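Local coordinates for toxin 2A (Paenibacillus larvae, PDB 5URP), which probably transfers ADP-ribose from NAD+ to a target protein of its host, as a single-chain ADP-ribosyltransferase toxin and virulence factor, at residues 38-43 with 95-100; 32-37 with 176-181; 50-55 with 89-94. All blocks are in the same frame, centred on the assembly; numbering follows the deposited sequence.

Contact 1: residues 38-43 with 95-100; sequences KKEYSK and TKLKDS
Glu40 carries a polar, water-rich surface contact in which one carboxylate on helix 30-45 holds the extended loop leading from helix 79-92 into strand 101-107, an edge strand of the five-stranded sheet. Its chain leaves the helix with CG beside the backbone N and then bends (chi2 -90°), which turns the carboxylate so that an edge meets the amide of Lys98 while Leu97 CD2 lies over one face. OE2 takes that amide on its syn lone pair; the bond from Lys98 N to Glu40 OE2 is 3.2 Å long and close to straight, at 169°. Leu97 crosses the glutamate at about a right angle, its CD2 lying 3.7 Å from Glu40 OE1, and CB of Lys98 packs against OE2.

Three waters extend the contact. One donates a hydrogen bond to Glu40 OE1 (2.6 Å from its oxygen) and also bonds Thr95 OG1, while a second joins Glu40 O to that same hydroxyl. A third donates to both Glu40 OE2 and Asp99 OD2. Asp99 OD2 also accepts from NE1 of Trp36, a turn before Glu40 on helix 30-45.

Each carboxylate oxygen of Glu40 is thus gripped by a water, and OE2 by a backbone amide as well. The shared water lies between two carboxylates whose oxygens, Glu40 OE2 and Asp99 OD2, are 4.8 Å apart, and its two donated bonds should ease the repulsion expected between them.

Contact 2: residues 32-37 with 176-181; sequences KAKKWG and AGYVDP
CA of Gly37 sits over the ring face of Tyr178, where helix 30-45 packs on the short edge strand 177-178 of the three-stranded antiparallel sheet in this ADP-ribosyltransferase domain. The close packing is a CH-pi contact. Gly37 CA stands 3.6 Å from the ring centroid and 12° off its normal, so a C-H of the glycine can be directed into the face. With CG anti to the backbone N (chi1 -178°), the ring reaches out from the strand to the helix. The backbone of Gly37 itself covers the ring, with Gly37 O 3.1 Å from Tyr178 CD2. The opposite face lies under the backbone N of Asp180, while Leu153, Leu189 and Met191 add nonpolar neighbours around the tyrosine.

Polar links gather at the far end of the ring. Lys34 bends at its outer torsions, bringing its ammonium near Asp180, but Lys34 NZ and Asp180 OD2 stay 4.0 Å apart, beyond a salt bridge. Two waters span the gap, one of them only weakly bound to the lysine. Asp180 OD1 is held separately, by the amides of Gly187 and Leu189. The water with the weak lysine bond also meets the phenol, its oxygen 2.8 Å from Tyr178 OH and 2.7 Å from Asp180 OD2.

Contact 3: residues 50-55 with 89-94; sequences EEEKRQ and DKALIK
Glu52 reaches from helix 50-61 to the C-terminal end of helix 79-92, where two lysines receive its carboxylate. The packed part lies at the base of this chain: Ala91 CB rests against CB and CG of Glu52, both at 4.1 Å, with Leu48 adding to the nonpolar patch. Beyond CG the glutamate runs extended, carrying its charge past the alanine.

There the contact turns ionic, a salt-bridge network joining helix 50-61 to the last turn of helix 79-92 and the residues just after it. Lys94 comes from the opposite direction with its chain stretched out, and its NZ bonds Glu52 OE1 at 2.8 Å on the syn lone pair. Lys90 instead curls back, turning at CD and CE (chi3 62°), and reaches Glu52 OE2 from above the carboxylate plane, 41° out of it, at 2.6 Å from its NZ. OE1 additionally accepts from Thr49 N, and OE2 takes a weak second bond from Lys94 NZ, so the carboxylate is probably held firmly as an anion. A bond to Thr47 O tethers the Lys94 ammonium.

The outer, partly exposed side is formed by the two lysine chains, which bury little surface on the glutamate although their charged ends bond closely: Lys90 wraps its whole chain round OE2, whereas Lys94 touches chiefly with NZ and CE.

In the fold
From the N terminus, helix 30-45 supplies the first partner of contact 2 and then, directly after it, that of contact 1; helix 50-61 follows with that of contact 3. The returning partners appear in reverse order: 89-94 closes contact 3, the adjoining 95-100 closes contact 1, and 176-181 closes contact 2. The three loops therefore nest without crossing, contact 3 innermost and contact 2 outermost. Contacts 1 and 2, with centres about 8 Å apart, touch directly, for instance where Tyr41 packs on the backbone of Tyr178. Contact 3 joins helix 50-61 to the end of helix 79-92, while contacts 1 and 2 join helix 30-45 to the approach to strand 101-107 and to strand 177-178.

Contact 1: residues 38-43 with 95-100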
loop_
_atom_site.group_PDB
_atom_site.type_symbol
_atom_site.label_atom_id
_atom_site.label_comp_id
_atom_site.label_asym_id
_atom_site.label_seq_id
_atom_site.Cartn_x
_atom_site.Cartn_y
_atom_site.Cartn_z
ATOM N N LYS A 38 -3.691 -2.650 16.594
ATOM C CA LYS A 38 -3.149 -3.604 17.558
ATOM C C LYS A 38 -4.144 -4.712 17.895
ATOM O O LYS A 38 -3.733 -5.836 18.182
ATOM C CB LYS A 38 -2.723 -2.892 18.827
ATOM C CG LYS A 38 -1.455 -2.095 18.678
ATOM C CD LYS A 38 -1.123 -1.395 19.969
ATOM C CE LYS A 38 0.126 -0.548 19.853
ATOM N NZ LYS A 38 0.288 0.352 21.027
ATOM N N LYS A 39 -5.447 -4.420 17.863
ATOM C CA LYS A 39 -6.448 -5.465 18.077
ATOM C C LYS A 39 -6.434 -6.478 16.942
ATOM O O LYS A 39 -6.579 -7.683 17.176
ATOM C CB LYS A 39 -7.834 -4.845 18.204
ATOM C CG LYS A 39 -8.050 -4.104 19.499
ATOM C CD LYS A 39 -9.436 -3.519 19.522
ATOM C CE LYS A 39 -9.606 -2.531 20.650
ATOM N NZ LYS A 39 -11.029 -2.569 21.128
ATOM N N GLU A 40 -6.283 -6.001 15.707
ATOM C CA GLU A 40 -6.131 -6.902 14.574
ATOM C C GLU A 40 -4.832 -7.703 14.690
ATOM O O GLU A 40 -4.834 -8.922 14.466
ATOM C CB GLU A 40 -6.210 -6.095 13.264
ATOM C CG GLU A 40 -7.636 -5.495 12.969
ATOM C CD GLU A 40 -8.573 -6.423 12.134
ATOM O OE1 GLU A 40 -8.062 -7.296 11.406
ATOM O OE2 GLU A 40 -9.819 -6.246 12.178
ATOM N N TYR A 41 -3.722 -7.047 15.083
ATOM C CA TYR A 41 -2.446 -7.760 15.199
ATOM C C TYR A 41 -2.498 -8.786 16.324
ATOM O O TYR A 41 -1.950 -9.887 16.191
ATOM C CB TYR A 41 -1.252 -6.803 15.430
ATOM C CG TYR A 41 0.058 -7.574 15.571
ATOM C CD1 TYR A 41 0.662 -8.136 14.465
ATOM C CD2 TYR A 41 0.641 -7.813 16.813
ATOM C CE1 TYR A 41 1.805 -8.897 14.566
ATOM C CE2 TYR A 41 1.825 -8.568 16.927
ATOM C CZ TYR A 41 2.382 -9.121 15.790
ATOM O OH TYR A 41 3.521 -9.905 15.839
ATOM N N SER A 42 -3.138 -8.437 17.443
ATOM C CA SER A 42 -3.172 -9.343 18.583
ATOM C C SER A 42 -3.767 -10.686 18.189
ATOM O O SER A 42 -3.319 -11.739 18.659
ATOM C CB SER A 42 -3.965 -8.705 19.721
ATOM O OG SER A 42 -4.016 -9.567 20.834
ATOM N N LYS A 43 -4.786 -10.677 17.342
ATOM C CA LYS A 43 -5.389 -11.947 16.950
ATOM C C LYS A 43 -4.512 -12.661 15.929
ATOM O O LYS A 43 -4.312 -13.876 16.009
ATOM C CB LYS A 43 -6.806 -11.700 16.419
ATOM C CG LYS A 43 -7.731 -11.123 17.481
ATOM C CD LYS A 43 -9.153 -10.914 16.980
ATOM C CE LYS A 43 -10.065 -10.434 18.103
ATOM N NZ LYS A 43 -11.479 -10.239 17.658
ATOM N N THR A 95 -5.057 -13.673 8.271
ATOM C CA THR A 95 -5.873 -12.670 8.924
ATOM C C THR A 95 -6.905 -12.134 7.948
ATOM O O THR A 95 -6.811 -12.307 6.738
ATOM C CB THR A 95 -4.996 -11.583 9.546
ATOM O OG1 THR A 95 -5.781 -10.769 10.448
ATOM C CG2 THR A 95 -4.305 -10.777 8.444
ATOM N N LYS A 96 -7.958 -11.579 8.519
ATOM C CA LYS A 96 -9.132 -11.131 7.791
ATOM C C LYS A 96 -9.640 -9.908 8.533
ATOM O O LYS A 96 -9.740 -9.940 9.763
ATOM C CB LYS A 96 -10.222 -12.225 7.750
ATOM C CG LYS A 96 -10.366 -12.949 6.432
ATOM C CD LYS A 96 -11.618 -13.795 6.404
ATOM C CE LYS A 96 -11.956 -14.215 5.000
ATOM N NZ LYS A 96 -11.224 -15.464 4.649
ATOM N N LEU A 97 -9.965 -8.850 7.806
ATOM C CA LEU A 97 -10.457 -7.641 8.458
ATOM C C LEU A 97 -11.846 -7.880 9.021
ATOM O O LEU A 97 -12.723 -8.385 8.319
ATOM C CB LEU A 97 -10.521 -6.468 7.485
ATOM C CG LEU A 97 -9.168 -5.973 6.992
ATOM C CD1 LEU A 97 -9.409 -4.808 6.044
ATOM C CD2 LEU A 97 -8.274 -5.585 8.169
ATOM N N LYS A 98 -12.036 -7.479 10.283
ATOM C CA LYS A 98 -13.364 -7.472 10.887
ATOM C C LYS A 98 -14.222 -6.329 10.358
ATOM O O LYS A 98 -15.443 -6.469 10.271
ATOM C CB LYS A 98 -13.254 -7.370 12.419
ATOM C CG LYS A 98 -14.610 -7.457 13.129
ATOM C CD LYS A 98 -14.482 -7.542 14.646
ATOM C CE LYS A 98 -15.797 -7.144 15.333
ATOM N NZ LYS A 98 -15.908 -7.599 16.763
ATOM N N ASP A 99 -13.614 -5.199 10.003
ATOM C CA ASP A 99 -14.345 -4.050 9.486
ATOM C C ASP A 99 -13.704 -3.608 8.183
ATOM O O ASP A 99 -12.506 -3.792 7.993
ATOM C CB ASP A 99 -14.321 -2.853 10.444
ATOM C CG ASP A 99 -14.457 -3.244 11.900
ATOM O OD1 ASP A 99 -15.568 -3.647 12.292
ATOM O OD2 ASP A 99 -13.453 -3.101 12.654
ATOM N N SER A 100 -14.477 -2.938 7.327
ATOM C CA SER A 100 -13.853 -2.301 6.176
ATOM C C SER A 100 -13.061 -1.090 6.651
ATOM O O SER A 100 -13.450 -0.418 7.608
ATOM C CB SER A 100 -14.871 -1.851 5.148
ATOM O OG SER A 100 -15.756 -2.939 4.829
HETATM O O HOH W 1 -5.992 -8.190 10.077
HETATM O O HOH W 2 -6.797 -10.433 12.993
HETATM O O HOH W 3 -11.148 -4.690 13.723
#

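Contact 2: residues 32-37 with 176-181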
loop_
_atom_site.group_PDB
_atom_site.type_symbol
_atom_site.label_atom_id
_atom_site.label_comp_id
_atom_site.label_asym_id
_atom_site.label_seq_id
_atom_site.Cartn_x
_atom_site.Cartn_y
_atom_site.Cartn_z
ATOM N N LYS A 32 -5.753 6.841 17.643
ATOM C CA LYS A 32 -6.904 5.975 17.392
ATOM C C LYS A 32 -6.545 4.808 16.474
ATOM O O LYS A 32 -6.959 3.665 16.720
ATOM C CB LYS A 32 -8.055 6.777 16.786
ATOM C CG LYS A 32 -8.983 7.447 17.802
ATOM C CD LYS A 32 -10.127 8.202 17.111
ATOM C CE LYS A 32 -11.096 7.281 16.351
ATOM N NZ LYS A 32 -11.961 6.453 17.253
ATOM N N ALA A 33 -5.788 5.080 15.404
ATOM C CA ALA A 33 -5.435 4.050 14.430
ATOM C C ALA A 33 -4.614 2.946 15.080
ATOM O O ALA A 33 -4.848 1.755 14.841
ATOM C CB ALA A 33 -4.647 4.676 13.275
ATOM N N LYS A 34 -3.661 3.329 15.920
ATOM C CA LYS A 34 -2.786 2.368 16.571
ATOM C C LYS A 34 -3.580 1.403 17.457
ATOM O O LYS A 34 -3.325 0.191 17.456
ATOM C CB LYS A 34 -1.742 3.142 17.354
ATOM C CG LYS A 34 -0.403 2.505 17.522
ATOM C CD LYS A 34 0.596 3.562 18.001
ATOM C CE LYS A 34 1.489 3.053 19.124
ATOM N NZ LYS A 34 2.507 2.067 18.662
ATOM N N LYS A 35 -4.565 1.911 18.204
ATOM C CA LYS A 35 -5.371 1.034 19.058
ATOM C C LYS A 35 -6.153 0.006 18.244
ATOM O O LYS A 35 -6.275 -1.164 18.653
ATOM C CB LYS A 35 -6.333 1.874 19.904
ATOM C CG LYS A 35 -7.404 1.058 20.652
ATOM C CD LYS A 35 -8.139 1.897 21.710
ATOM C CE LYS A 35 -9.045 1.027 22.582
ATOM N NZ LYS A 35 -8.303 -0.095 23.262
ATOM N N TRP A 36 -6.739 0.434 17.120
ATOM C CA TRP A 36 -7.511 -0.461 16.263
ATOM C C TRP A 36 -6.610 -1.504 15.635
ATOM O O TRP A 36 -6.931 -2.703 15.630
ATOM C CB TRP A 36 -8.222 0.344 15.180
ATOM C CG TRP A 36 -9.024 -0.465 14.221
ATOM C CD1 TRP A 36 -10.368 -0.736 14.303
ATOM C CD2 TRP A 36 -8.561 -1.105 13.022
ATOM N NE1 TRP A 36 -10.763 -1.498 13.231
ATOM C CE2 TRP A 36 -9.680 -1.749 12.436
ATOM C CE3 TRP A 36 -7.316 -1.206 12.393
ATOM C CZ2 TRP A 36 -9.588 -2.471 11.250
ATOM C CZ3 TRP A 36 -7.225 -1.933 11.220
ATOM C CH2 TRP A 36 -8.353 -2.543 10.653
ATOM N N GLY A 37 -5.467 -1.064 15.107
ATOM C CA GLY A 37 -4.577 -1.992 14.431
ATOM C C GLY A 37 -4.023 -3.046 15.368
ATOM O O GLY A 37 -3.906 -4.218 15.001
ATOM N N ALA A 176 -5.453 -8.383 5.008
ATOM C CA ALA A 176 -4.544 -7.260 5.230
ATOM C C ALA A 176 -4.060 -7.386 6.656
ATOM O O ALA A 176 -4.855 -7.683 7.549
ATOM C CB ALA A 176 -5.253 -5.929 4.995
ATOM N N GLY A 177 -2.757 -7.179 6.866
ATOM C CA GLY A 177 -2.157 -7.431 8.156
ATOM C C GLY A 177 -1.568 -6.173 8.727
ATOM O O GLY A 177 -0.828 -5.476 8.026
ATOM N N TYR A 178 -1.849 -5.905 9.994
ATOM C CA TYR A 178 -1.292 -4.738 10.672
ATOM C C TYR A 178 0.071 -5.152 11.203
ATOM O O TYR A 178 0.150 -5.912 12.166
ATOM C CB TYR A 178 -2.202 -4.287 11.803
ATOM C CG TYR A 178 -1.694 -3.062 12.506
ATOM C CD1 TYR A 178 -1.675 -1.836 11.853
ATOM C CD2 TYR A 178 -1.235 -3.125 13.809
ATOM C CE1 TYR A 178 -1.211 -0.674 12.499
ATOM C CE2 TYR A 178 -0.756 -1.964 14.469
ATOM C CZ TYR A 178 -0.761 -0.756 13.798
ATOM O OH TYR A 178 -0.310 0.368 14.459
ATOM N N VAL A 179 1.149 -4.650 10.583
ATOM C CA VAL A 179 2.481 -5.143 10.893
ATOM C C VAL A 179 3.294 -4.196 11.779
ATOM O O VAL A 179 4.420 -4.548 12.125
ATOM C CB VAL A 179 3.277 -5.475 9.608
ATOM C CG1 VAL A 179 2.571 -6.575 8.771
ATOM C CG2 VAL A 179 3.528 -4.237 8.762
ATOM N N ASP A 180 2.750 -3.051 12.184
ATOM C CA ASP A 180 3.539 -2.086 12.956
ATOM C C ASP A 180 4.197 -2.677 14.197
ATOM O O ASP A 180 5.324 -2.269 14.523
ATOM C CB ASP A 180 2.639 -0.906 13.354
ATOM C CG ASP A 180 3.438 0.277 13.883
ATOM O OD1 ASP A 180 3.969 1.028 13.042
ATOM O OD2 ASP A 180 3.510 0.434 15.125
ATOM N N PRO A 181 3.569 -3.594 14.942
ATOM C CA PRO A 181 4.220 -4.090 16.159
ATOM C C PRO A 181 5.481 -4.900 15.910
ATOM O O PRO A 181 6.269 -5.070 16.855
ATOM C CB PRO A 181 3.122 -4.929 16.825
ATOM C CG PRO A 181 1.834 -4.347 16.298
ATOM C CD PRO A 181 2.152 -4.011 14.865
HETATM O O HOH W 4 1.316 -0.284 16.608
HETATM O O HOH W 5 4.032 2.548 16.692
#

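Contact 3: residues 50-55 with 89-94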
loop_
_atom_site.group_PDB
_atom_site.type_symbol
_atom_site.label_atom_id
_atom_site.label_comp_id
_atom_site.label_asym_id
_atom_site.label_seq_id
_atom_site.Cartn_x
_atom_site.Cartn_y
_atom_site.Cartn_z
ATOM N N GLU A 50 7.323 -18.168 14.100
ATOM C CA GLU A 50 8.453 -17.261 14.322
ATOM C C GLU A 50 9.130 -16.876 13.007
ATOM O O GLU A 50 9.525 -15.716 12.823
ATOM C CB GLU A 50 9.448 -17.894 15.300
ATOM C CG GLU A 50 8.890 -18.042 16.711
ATOM C CD GLU A 50 8.404 -16.724 17.301
ATOM O OE1 GLU A 50 9.207 -15.766 17.387
ATOM O OE2 GLU A 50 7.211 -16.638 17.664
ATOM N N GLU A 51 9.286 -17.828 12.086
ATOM C CA GLU A 51 9.896 -17.501 10.797
ATOM C C GLU A 51 9.026 -16.569 9.961
ATOM O O GLU A 51 9.559 -15.680 9.275
ATOM C CB GLU A 51 10.219 -18.787 10.025
ATOM C CG GLU A 51 11.134 -18.568 8.817
ATOM C CD GLU A 51 12.354 -17.677 9.124
ATOM O OE1 GLU A 51 13.162 -18.039 10.010
ATOM O OE2 GLU A 51 12.497 -16.602 8.492
ATOM N N GLU A 52 7.695 -16.693 10.036
ATOM C CA GLU A 52 6.840 -15.735 9.352
ATOM C C GLU A 52 7.037 -14.333 9.911
ATOM O O GLU A 52 7.190 -13.366 9.151
ATOM C CB GLU A 52 5.365 -16.139 9.459
ATOM C CG GLU A 52 5.006 -17.309 8.537
ATOM C CD GLU A 52 3.657 -17.982 8.861
ATOM O OE1 GLU A 52 3.060 -17.720 9.921
ATOM O OE2 GLU A 52 3.231 -18.839 8.077
ATOM N N LYS A 53 7.012 -14.197 11.234
ATOM C CA LYS A 53 7.239 -12.885 11.852
ATOM C C LYS A 53 8.559 -12.287 11.393
ATOM O O LYS A 53 8.623 -11.101 11.045
ATOM C CB LYS A 53 7.227 -13.003 13.377
ATOM C CG LYS A 53 5.864 -13.378 13.952
ATOM C CD LYS A 53 5.987 -13.608 15.449
ATOM C CE LYS A 53 4.712 -14.122 16.059
ATOM N NZ LYS A 53 5.042 -14.937 17.254
ATOM N N ARG A 54 9.623 -13.082 11.404
ATOM C CA ARG A 54 10.940 -12.581 11.012
ATOM C C ARG A 54 10.943 -12.075 9.573
ATOM O O ARG A 54 11.528 -11.025 9.279
ATOM C CB ARG A 54 11.974 -13.679 11.206
ATOM C CG ARG A 54 13.337 -13.333 10.669
ATOM C CD ARG A 54 14.307 -14.475 10.911
ATOM N NE ARG A 54 14.837 -14.978 9.646
ATOM C CZ ARG A 54 16.000 -14.617 9.106
ATOM N NH1 ARG A 54 16.365 -15.129 7.937
ATOM N NH2 ARG A 54 16.806 -13.764 9.725
ATOM N N GLN A 55 10.296 -12.802 8.655
ATOM C CA GLN A 55 10.289 -12.358 7.262
ATOM C C GLN A 55 9.477 -11.095 7.075
ATOM O O GLN A 55 9.837 -10.258 6.237
ATOM C CB GLN A 55 9.771 -13.463 6.331
ATOM C CG GLN A 55 10.683 -14.647 6.222
ATOM C CD GLN A 55 12.074 -14.305 5.683
ATOM O OE1 GLN A 55 12.279 -13.291 4.993
ATOM N NE2 GLN A 55 13.042 -15.139 6.025
ATOM N N ASP A 89 3.469 -14.728 1.984
ATOM C CA ASP A 89 2.173 -15.096 1.407
ATOM C C ASP A 89 1.362 -15.885 2.412
ATOM O O ASP A 89 0.166 -15.621 2.620
ATOM C CB ASP A 89 2.365 -15.944 0.152
ATOM C CG ASP A 89 2.829 -15.160 -1.044
ATOM O OD1 ASP A 89 2.906 -13.932 -0.971
ATOM O OD2 ASP A 89 3.068 -15.834 -2.076
ATOM N N LYS A 90 2.002 -16.870 3.029
ATOM C CA LYS A 90 1.342 -17.750 3.982
ATOM C C LYS A 90 0.913 -16.992 5.222
ATOM O O LYS A 90 -0.122 -17.310 5.814
ATOM C CB LYS A 90 2.291 -18.901 4.317
ATOM C CG LYS A 90 1.834 -19.947 5.310
ATOM C CD LYS A 90 2.787 -21.166 5.289
ATOM C CE LYS A 90 4.244 -20.847 5.691
ATOM N NZ LYS A 90 4.516 -20.887 7.178
ATOM N N ALA A 91 1.692 -15.980 5.635
ATOM C CA ALA A 91 1.318 -15.181 6.788
ATOM C C ALA A 91 0.097 -14.311 6.506
ATOM O O ALA A 91 -0.766 -14.145 7.378
ATOM C CB ALA A 91 2.518 -14.311 7.220
ATOM N N LEU A 92 0.011 -13.706 5.329
ATOM C CA LEU A 92 -1.065 -12.744 5.129
ATOM C C LEU A 92 -2.438 -13.395 4.982
ATOM O O LEU A 92 -3.435 -12.737 5.269
ATOM C CB LEU A 92 -0.765 -11.878 3.922
ATOM C CG LEU A 92 0.441 -10.948 4.116
ATOM C CD1 LEU A 92 0.797 -10.246 2.805
ATOM C CD2 LEU A 92 0.253 -9.869 5.206
ATOM N N ILE A 93 -2.518 -14.662 4.576
ATOM C CA ILE A 93 -3.837 -15.311 4.516
ATOM C C ILE A 93 -4.332 -15.758 5.879
ATOM O O ILE A 93 -5.464 -16.251 5.995
ATOM C CB ILE A 93 -3.830 -16.472 3.505
ATOM C CG1 ILE A 93 -2.833 -17.565 3.897
ATOM C CG2 ILE A 93 -3.541 -15.890 2.129
ATOM C CD1 ILE A 93 -2.861 -18.775 2.973
ATOM N N LYS A 94 -3.551 -15.552 6.929
ATOM C CA LYS A 94 -3.957 -15.870 8.286
ATOM C C LYS A 94 -4.723 -14.740 8.970
ATOM O O LYS A 94 -4.999 -14.839 10.168
ATOM C CB LYS A 94 -2.740 -16.223 9.129
ATOM C CG LYS A 94 -1.943 -17.390 8.580
ATOM C CD LYS A 94 -0.880 -17.806 9.560
ATOM C CE LYS A 94 -0.099 -19.000 9.053
ATOM N NZ LYS A 94 0.925 -19.463 10.030
#